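Molybdenum-binding-protein (Azotobacter vinelandii, PDB 1H9M) binds molybdate in the cytoplasm, with a proposed cooperative mechanism, and so probably serves molybdenum storage and homeostasis in the cell. Local coordinates at the interface of chains A and B. Sequence-based numbering; all coordinates share one arbitrary frame. Chains: chain A/B, Molybdenum-binding-protein.

Contact 1: the interface of chains A and B. Residues chain A 6, 8, 61, 63, 66, 140; chain B 66, 68, 78, 80, 135.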
loop_
_atom_site.group_PDB
_atom_site.type_symbol
_atom_site.label_atom_id
_atom_site.label_comp_id
_atom_site.label_asym_id
_atom_site.label_seq_id
_atom_site.Cartn_x
_atom_site.Cartn_y
_atom_site.Cartn_z
ATOM N N ILE A 6 2.781 -7.634 -16.276
ATOM C CA ILE A 6 2.390 -6.648 -15.238
ATOM C C ILE A 6 3.638 -6.306 -14.454
ATOM O O ILE A 6 4.521 -7.118 -14.347
ATOM C CB ILE A 6 1.245 -7.212 -14.382
ATOM C CG1 ILE A 6 0.602 -6.114 -13.496
ATOM C CG2 ILE A 6 1.672 -8.433 -13.580
ATOM C CD1 ILE A 6 -0.754 -6.547 -12.913
ATOM N N ALA A 8 4.044 -5.757 -11.261
ATOM C CA ALA A 8 4.267 -6.432 -9.966
ATOM C C ALA A 8 5.246 -7.591 -10.150
ATOM O O ALA A 8 5.000 -8.544 -10.898
ATOM C CB ALA A 8 3.010 -6.993 -9.352
ATOM N N VAL A 61 -1.377 -11.120 -6.771
ATOM C CA VAL A 61 -0.435 -10.170 -7.338
ATOM C C VAL A 61 0.003 -9.180 -6.235
ATOM O O VAL A 61 -0.898 -8.564 -5.665
ATOM C CB VAL A 61 -1.157 -9.383 -8.454
ATOM C CG1 VAL A 61 -0.234 -8.364 -9.085
ATOM C CG2 VAL A 61 -1.620 -10.462 -9.476
ATOM N N LYS A 63 2.903 -6.039 -5.414
ATOM C CA LYS A 63 4.049 -5.283 -5.803
ATOM C C LYS A 63 5.187 -5.351 -4.750
ATOM O O LYS A 63 4.833 -5.419 -3.580
ATOM C CB LYS A 63 3.686 -3.794 -5.960
ATOM C CG LYS A 63 3.208 -3.360 -7.328
ATOM C CD LYS A 63 2.698 -1.906 -7.241
ATOM C CE LYS A 63 3.845 -1.114 -6.759
ATOM N NZ LYS A 63 4.661 -0.481 -7.844
ATOM N N TRP A 66 5.180 -3.464 -1.420
ATOM C CA TRP A 66 4.204 -3.832 -0.479
ATOM C C TRP A 66 4.654 -5.020 0.433
ATOM O O TRP A 66 3.983 -5.343 1.393
ATOM C CB TRP A 66 2.957 -4.234 -1.255
ATOM C CG TRP A 66 2.456 -3.211 -2.268
ATOM C CD1 TRP A 66 2.910 -1.923 -2.532
ATOM C CD2 TRP A 66 1.352 -3.410 -3.158
ATOM N NE1 TRP A 66 2.157 -1.337 -3.540
ATOM C CE2 TRP A 66 1.164 -2.245 -3.933
ATOM C CE3 TRP A 66 0.562 -4.532 -3.403
ATOM C CZ2 TRP A 66 0.187 -2.184 -4.939
ATOM C CZ3 TRP A 66 -0.418 -4.425 -4.356
ATOM C CH2 TRP A 66 -0.633 -3.261 -5.151
ATOM N N ILE A 140 -3.679 -8.187 -4.648
ATOM C CA ILE A 140 -4.679 -8.119 -5.734
ATOM C C ILE A 140 -4.895 -9.553 -6.203
ATOM O O ILE A 140 -4.003 -10.390 -6.222
ATOM C CB ILE A 140 -4.098 -7.238 -6.837
ATOM C CG1 ILE A 140 -4.165 -5.768 -6.399
ATOM C CG2 ILE A 140 -4.907 -7.471 -8.136
ATOM C CD1 ILE A 140 -3.257 -4.884 -7.319
ATOM N N TRP B 66 2.078 2.894 -5.306
ATOM C CA TRP B 66 0.884 2.160 -5.210
ATOM C C TRP B 66 0.252 1.839 -6.603
ATOM O O TRP B 66 -0.692 1.079 -6.686
ATOM C CB TRP B 66 -0.093 2.993 -4.390
ATOM C CG TRP B 66 0.425 3.474 -3.040
ATOM C CD1 TRP B 66 1.626 3.192 -2.395
ATOM C CD2 TRP B 66 -0.291 4.330 -2.144
ATOM N NE1 TRP B 66 1.686 3.842 -1.170
ATOM C CE2 TRP B 66 0.488 4.545 -0.985
ATOM C CE3 TRP B 66 -1.508 4.994 -2.285
ATOM C CZ2 TRP B 66 0.056 5.404 0.038
ATOM C CZ3 TRP B 66 -1.927 5.784 -1.246
ATOM C CH2 TRP B 66 -1.165 6.017 -0.064
ATOM N N LEU B 68 0.295 -0.050 -10.147
ATOM C CA LEU B 68 0.987 -1.076 -10.943
ATOM C C LEU B 68 0.834 -0.655 -12.446
ATOM O O LEU B 68 -0.063 0.105 -12.743
ATOM C CB LEU B 68 0.243 -2.373 -10.809
ATOM C CG LEU B 68 0.358 -3.030 -9.420
ATOM C CD1 LEU B 68 -0.440 -2.282 -8.368
ATOM C CD2 LEU B 68 -0.265 -4.426 -9.573
ATOM N N LEU B 78 -8.720 -8.752 -13.105
ATOM C CA LEU B 78 -8.139 -8.503 -11.764
ATOM C C LEU B 78 -9.177 -7.976 -10.822
ATOM O O LEU B 78 -10.123 -7.295 -11.204
ATOM C CB LEU B 78 -7.028 -7.408 -11.926
ATOM C CG LEU B 78 -5.884 -7.844 -12.858
ATOM C CD1 LEU B 78 -4.835 -6.739 -12.935
ATOM C CD2 LEU B 78 -5.289 -9.140 -12.390
ATOM N N ALA B 80 -8.400 -5.554 -8.756
ATOM C CA ALA B 80 -8.113 -4.114 -8.620
ATOM C C ALA B 80 -9.128 -3.324 -9.438
ATOM O O ALA B 80 -9.301 -3.497 -10.652
ATOM C CB ALA B 80 -6.690 -3.850 -9.175
ATOM N N LYS B 135 -5.398 -0.698 -6.727
ATOM C CA LYS B 135 -6.375 -1.332 -5.841
ATOM C C LYS B 135 -7.157 -0.243 -5.145
ATOM O O LYS B 135 -6.678 0.803 -4.689
ATOM C CB LYS B 135 -5.500 -2.101 -4.792
ATOM C CG LYS B 135 -6.368 -3.203 -4.131
ATOM C CD LYS B 135 -5.508 -4.111 -3.248
ATOM C CE LYS B 135 -6.437 -4.807 -2.258
ATOM N NZ LYS B 135 -7.110 -6.015 -2.794
#
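Where TOBE (Mop-type) domains of two subunits meet, B:Leu68 packs its isobutyl group against an apolar surface of chain A formed by A:Ile6, A:Val61, A:Lys63, A:Trp66 and A:Ile140. Its CG stands anti to its own carbonyl carbon (chi1 -71°), and the two methyls then part company. CD1 lies 3.4 Å from CH2 at the benzo corner of A:Trp66, the two side chains crossing at about a right angle. CD2 meets A:Ile140 tip to tip, 3.8 Å from its CD1, and reaches A:Val61 CG1 and A:Ile6 CD1, each at 4.0 Å. A branched leucine suits this place because one stem serves both groups of neighbours. A:Lys63 contributes its aliphatic stem: CD packs tightly, 3.4 Å from B:Leu68 CD1, as the chains slide past each other in opposite directions. The same lysine sets its CB 3.5 Å above the plane of the A:Trp66 ring, over the centre, supporting the indole from within chain A. At the ring's edge, in plane, lie A:Ile140 CD1 and the carbonyl O of B:Trp66. A:Ile140 CG1 rests 3.8 Å from CD of B:Lys135, the two side chains passing in opposite directions, again with a methylene stem as apolar surface. No polar pair links the sides in this patch. In the fold, strand 68-70 of chain B supplies the leucine, while strands 5-6, 57-62 and 140-143 and the 3-10 helix 64-66 of chain A contribute to the surface it meets.

Contact 2: the interface of chains A and B. Residues chain A 6-7, 9; chain B 69, 114-115, 117-118, 122.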
loop_
_atom_site.group_PDB
_atom_site.type_symbol
_atom_site.label_atom_id
_atom_site.label_comp_id
_atom_site.label_asym_id
_atom_site.label_seq_id
_atom_site.Cartn_x
_atom_site.Cartn_y
_atom_site.Cartn_z
ATOM N N ILE A 6 2.781 -7.634 -16.276
ATOM C CA ILE A 6 2.390 -6.648 -15.238
ATOM C C ILE A 6 3.638 -6.306 -14.454
ATOM O O ILE A 6 4.521 -7.118 -14.347
ATOM C CB ILE A 6 1.245 -7.212 -14.382
ATOM C CG1 ILE A 6 0.602 -6.114 -13.496
ATOM C CG2 ILE A 6 1.672 -8.433 -13.580
ATOM C CD1 ILE A 6 -0.754 -6.547 -12.913
ATOM N N SER A 7 3.712 -5.100 -13.879
ATOM C CA SER A 7 4.958 -4.657 -13.254
ATOM C C SER A 7 5.157 -5.411 -11.936
ATOM O O SER A 7 6.318 -5.739 -11.643
ATOM C CB SER A 7 4.957 -3.135 -13.052
ATOM O OG SER A 7 3.877 -2.841 -12.127
ATOM N N ARG A 9 6.210 -7.610 -9.216
ATOM C CA ARG A 9 7.202 -8.663 -9.273
ATOM C C ARG A 9 6.679 -9.989 -8.718
ATOM O O ARG A 9 7.418 -10.958 -8.906
ATOM C CB ARG A 9 8.461 -8.253 -8.497
ATOM C CG ARG A 9 9.097 -6.945 -8.969
ATOM C CD ARG A 9 9.688 -7.110 -10.377
ATOM N NE ARG A 9 8.673 -6.897 -11.394
ATOM C CZ ARG A 9 8.758 -7.342 -12.645
ATOM N NH1 ARG A 9 9.880 -7.987 -12.943
ATOM N NH2 ARG A 9 7.804 -7.137 -13.518
ATOM N N LEU B 69 1.743 -1.183 -13.258
ATOM C CA LEU B 69 1.581 -0.967 -14.709
ATOM C C LEU B 69 1.330 -2.290 -15.426
ATOM O O LEU B 69 1.951 -3.282 -15.056
ATOM C CB LEU B 69 2.794 -0.293 -15.357
ATOM C CG LEU B 69 2.994 1.165 -14.860
ATOM C CD1 LEU B 69 4.370 1.639 -15.428
ATOM C CD2 LEU B 69 1.920 2.102 -15.321
ATOM N N VAL B 114 8.001 1.821 -10.525
ATOM C CA VAL B 114 8.158 0.369 -10.640
ATOM C C VAL B 114 9.667 0.010 -10.672
ATOM O O VAL B 114 10.529 0.917 -10.675
ATOM C CB VAL B 114 7.507 -0.153 -11.934
ATOM C CG1 VAL B 114 6.012 0.097 -12.072
ATOM C CG2 VAL B 114 8.187 0.534 -13.123
ATOM N N THR B 115 9.987 -1.253 -10.445
ATOM C CA THR B 115 11.403 -1.646 -10.526
ATOM C C THR B 115 11.827 -1.385 -11.963
ATOM O O THR B 115 11.133 -1.519 -13.006
ATOM C CB THR B 115 11.593 -3.140 -10.173
ATOM O OG1 THR B 115 10.754 -3.874 -11.125
ATOM C CG2 THR B 115 11.171 -3.501 -8.775
ATOM N N GLU B 117 13.591 -3.519 -13.530
ATOM C CA GLU B 117 13.370 -4.765 -14.280
ATOM C C GLU B 117 11.988 -4.842 -14.904
ATOM O O GLU B 117 11.833 -5.339 -16.035
ATOM C CB GLU B 117 13.626 -5.984 -13.399
ATOM N N ALA B 118 10.951 -4.259 -14.257
ATOM C CA ALA B 118 9.631 -4.222 -14.853
ATOM C C ALA B 118 9.636 -3.403 -16.145
ATOM O O ALA B 118 8.901 -3.699 -17.093
ATOM C CB ALA B 118 8.602 -3.670 -13.830
ATOM N N LEU B 122 8.310 -5.199 -19.524
ATOM C CA LEU B 122 7.072 -4.809 -20.173
ATOM C C LEU B 122 7.378 -4.070 -21.493
ATOM O O LEU B 122 6.412 -3.620 -22.091
ATOM C CB LEU B 122 6.164 -3.962 -19.279
ATOM C CG LEU B 122 5.679 -4.559 -17.945
ATOM C CD1 LEU B 122 4.641 -3.624 -17.314
ATOM C CD2 LEU B 122 5.094 -5.945 -18.105
#
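A:Arg9 crosses B:Thr115 and lays its guanidinium over B:Ala118 where a chain B helix begins, in a TOBE (Mop-type) domain whose residues B:Val114, B:Thr115 and B:Ala118 belong to a molybdate pocket. From CB the chain runs to CG, which is 4.0 Å from the methyl CG2 of B:Thr115. Bends at chi2 and chi3 then turn it, and CD comes 3.5 Å from the threonine hydroxyl OG1. That hydroxyl is engaged as a helix cap, accepting from the backbone N of B:Ala118. NE gives a hydrogen bond of 2.6 Å to the carbonyl O of A:Ser7, and NH2 gives a second to the same atom. This acceptor lies in the guanidinium plane, NE nearly in line with the C=O and NH2 well above the carbonyl plane; the side-on grip holds the group's rotation. One guanidinium face turns to B:Ala118, whose CA stands 3.7 Å above the plane, toward the rim. A small alanine lets the flat group lie close; a positive charge here would probably oppose the helix dipole but may favour a nearby anion. A:Ser7 makes two bonds to the backbone of B:Leu69: its N donates to the leucine O at 2.8 Å, and its OG accepts from the leucine N at 2.9 Å, nearly straight (175° at H). With OG between the backbone N and the carbonyl carbon (chi1 63°), the hydroxyl meets that N-H, while CB packs 3.5 Å from B:Val114 CG1.

Contact 3: the interface of chains A and B. Residues chain A 9, 98-99, 113; chain B 96-97, 115.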
loop_
_atom_site.group_PDB
_atom_site.type_symbol
_atom_site.label_atom_id
_atom_site.label_comp_id
_atom_site.label_asym_id
_atom_site.label_seq_id
_atom_site.Cartn_x
_atom_site.Cartn_y
_atom_site.Cartn_z
ATOM N N ARG A 9 6.210 -7.610 -9.216
ATOM C CA ARG A 9 7.202 -8.663 -9.273
ATOM C C ARG A 9 6.679 -9.989 -8.718
ATOM O O ARG A 9 7.418 -10.958 -8.906
ATOM C CB ARG A 9 8.461 -8.253 -8.497
ATOM C CG ARG A 9 9.097 -6.945 -8.969
ATOM C CD ARG A 9 9.688 -7.110 -10.377
ATOM N NE ARG A 9 8.673 -6.897 -11.394
ATOM C CZ ARG A 9 8.758 -7.342 -12.645
ATOM N NH1 ARG A 9 9.880 -7.987 -12.943
ATOM N NH2 ARG A 9 7.804 -7.137 -13.518
ATOM N N ALA A 98 16.787 -1.258 -2.236
ATOM C CA ALA A 98 17.369 -2.486 -2.698
ATOM C C ALA A 98 16.277 -3.533 -2.960
ATOM O O ALA A 98 15.316 -3.569 -2.192
ATOM C CB ALA A 98 18.284 -3.163 -1.648
ATOM N N GLU A 99 16.416 -4.320 -4.017
ATOM C CA GLU A 99 15.394 -5.314 -4.370
ATOM C C GLU A 99 15.889 -6.654 -3.840
ATOM O O GLU A 99 17.004 -7.089 -4.192
ATOM C CB GLU A 99 15.201 -5.348 -5.893
ATOM C CG GLU A 99 14.170 -6.310 -6.444
ATOM C CD GLU A 99 13.965 -6.154 -7.954
ATOM O OE1 GLU A 99 14.747 -5.410 -8.584
ATOM O OE2 GLU A 99 13.048 -6.744 -8.555
ATOM N N MET A 113 10.917 -4.742 -2.084
ATOM C CA MET A 113 11.720 -3.532 -2.227
ATOM C C MET A 113 11.856 -2.922 -0.825
ATOM O O MET A 113 10.792 -2.618 -0.308
ATOM C CB MET A 113 11.141 -2.552 -3.231
ATOM C CG MET A 113 11.975 -1.287 -3.510
ATOM S SD MET A 113 13.455 -1.672 -4.433
ATOM C CE MET A 113 12.845 -2.079 -6.049
ATOM N N VAL B 96 17.584 1.215 -9.043
ATOM C CA VAL B 96 16.767 -0.000 -8.986
ATOM C C VAL B 96 15.290 0.264 -9.295
ATOM O O VAL B 96 14.567 -0.690 -9.633
ATOM C CB VAL B 96 16.886 -0.872 -7.712
ATOM C CG1 VAL B 96 18.404 -1.299 -7.677
ATOM C CG2 VAL B 96 16.497 -0.115 -6.467
ATOM N N ASN B 97 14.872 1.513 -9.231
ATOM C CA ASN B 97 13.485 1.872 -9.581
ATOM C C ASN B 97 13.449 2.929 -10.690
ATOM O O ASN B 97 14.504 3.480 -11.117
ATOM C CB ASN B 97 12.871 2.563 -8.341
ATOM C CG ASN B 97 12.540 1.441 -7.329
ATOM O OD1 ASN B 97 11.846 0.449 -7.630
ATOM N ND2 ASN B 97 13.061 1.604 -6.124
ATOM N N THR B 115 9.987 -1.253 -10.445
ATOM C CA THR B 115 11.403 -1.646 -10.526
ATOM C C THR B 115 11.827 -1.385 -11.963
ATOM O O THR B 115 11.133 -1.519 -13.006
ATOM C CB THR B 115 11.593 -3.140 -10.173
ATOM O OG1 THR B 115 10.754 -3.874 -11.125
ATOM C CG2 THR B 115 11.171 -3.501 -8.775
HETATM O O HOH W 1 15.584 -3.149 -10.760
#
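A:Met113 reaches across to B:Asn97, B:Val96 and B:Thr115, and all four positions line molybdate pockets in this TOBE (Mop-type) protein. The methionine CG is anti to the backbone N (chi1 -176°), and bends at chi2 and chi3 then turn the thioether so that it crosses B:Val96 and B:Thr115. Its SD lies 4.0 Å from CG2 of B:Val96. B:Asn97 meets the methionine tip to tip, its amide ND2 3.7 Å from A:Met113 SD. The terminal methyl CE packs 3.5 Å from CG2 of B:Thr115. A flexible, unbranched methionine suits a surface that mixes methyls with an amide. An alanine here would probably leave the B:Thr115 methyl and the B:Val96 side chain without their apolar partner and the B:Asn97 amide freer to turn. B:Thr115 is two-sided: while its hydroxyl faces A:Arg9, its methyl is also met by the carboxylate of A:Glu99, which crosses it at about a right angle with OE2 3.8 Å from CG2 of B:Thr115. The extended A:Glu99 chain brings the other carboxylate oxygen, OE1, to a water at 3.2 Å. This water is 2.9 Å from the carbonyl O of B:Val96, so it links a carboxylate and a carbonyl that do not reach each other directly.

The C-alpha centres of contact 1 and contact 2 are about 10 Å apart, those of contact 2 and contact 3 about 9 Å, and those of contacts 1 and 3 about 15 Å. A:Ile6 belongs to contacts 1 and 2; A:Arg9 and B:Thr115 belong to contacts 2 and 3; the shared residues make them neighbouring patches of one interface. The character shifts from apolar in contact 1 to hydrogen-bonded in contact 2 and partly water-bridged in contact 3. Because molybdate-lining segments take part in contacts 2 and 3, subunit packing in the three-copy assembly may be coupled to cooperative molybdate binding.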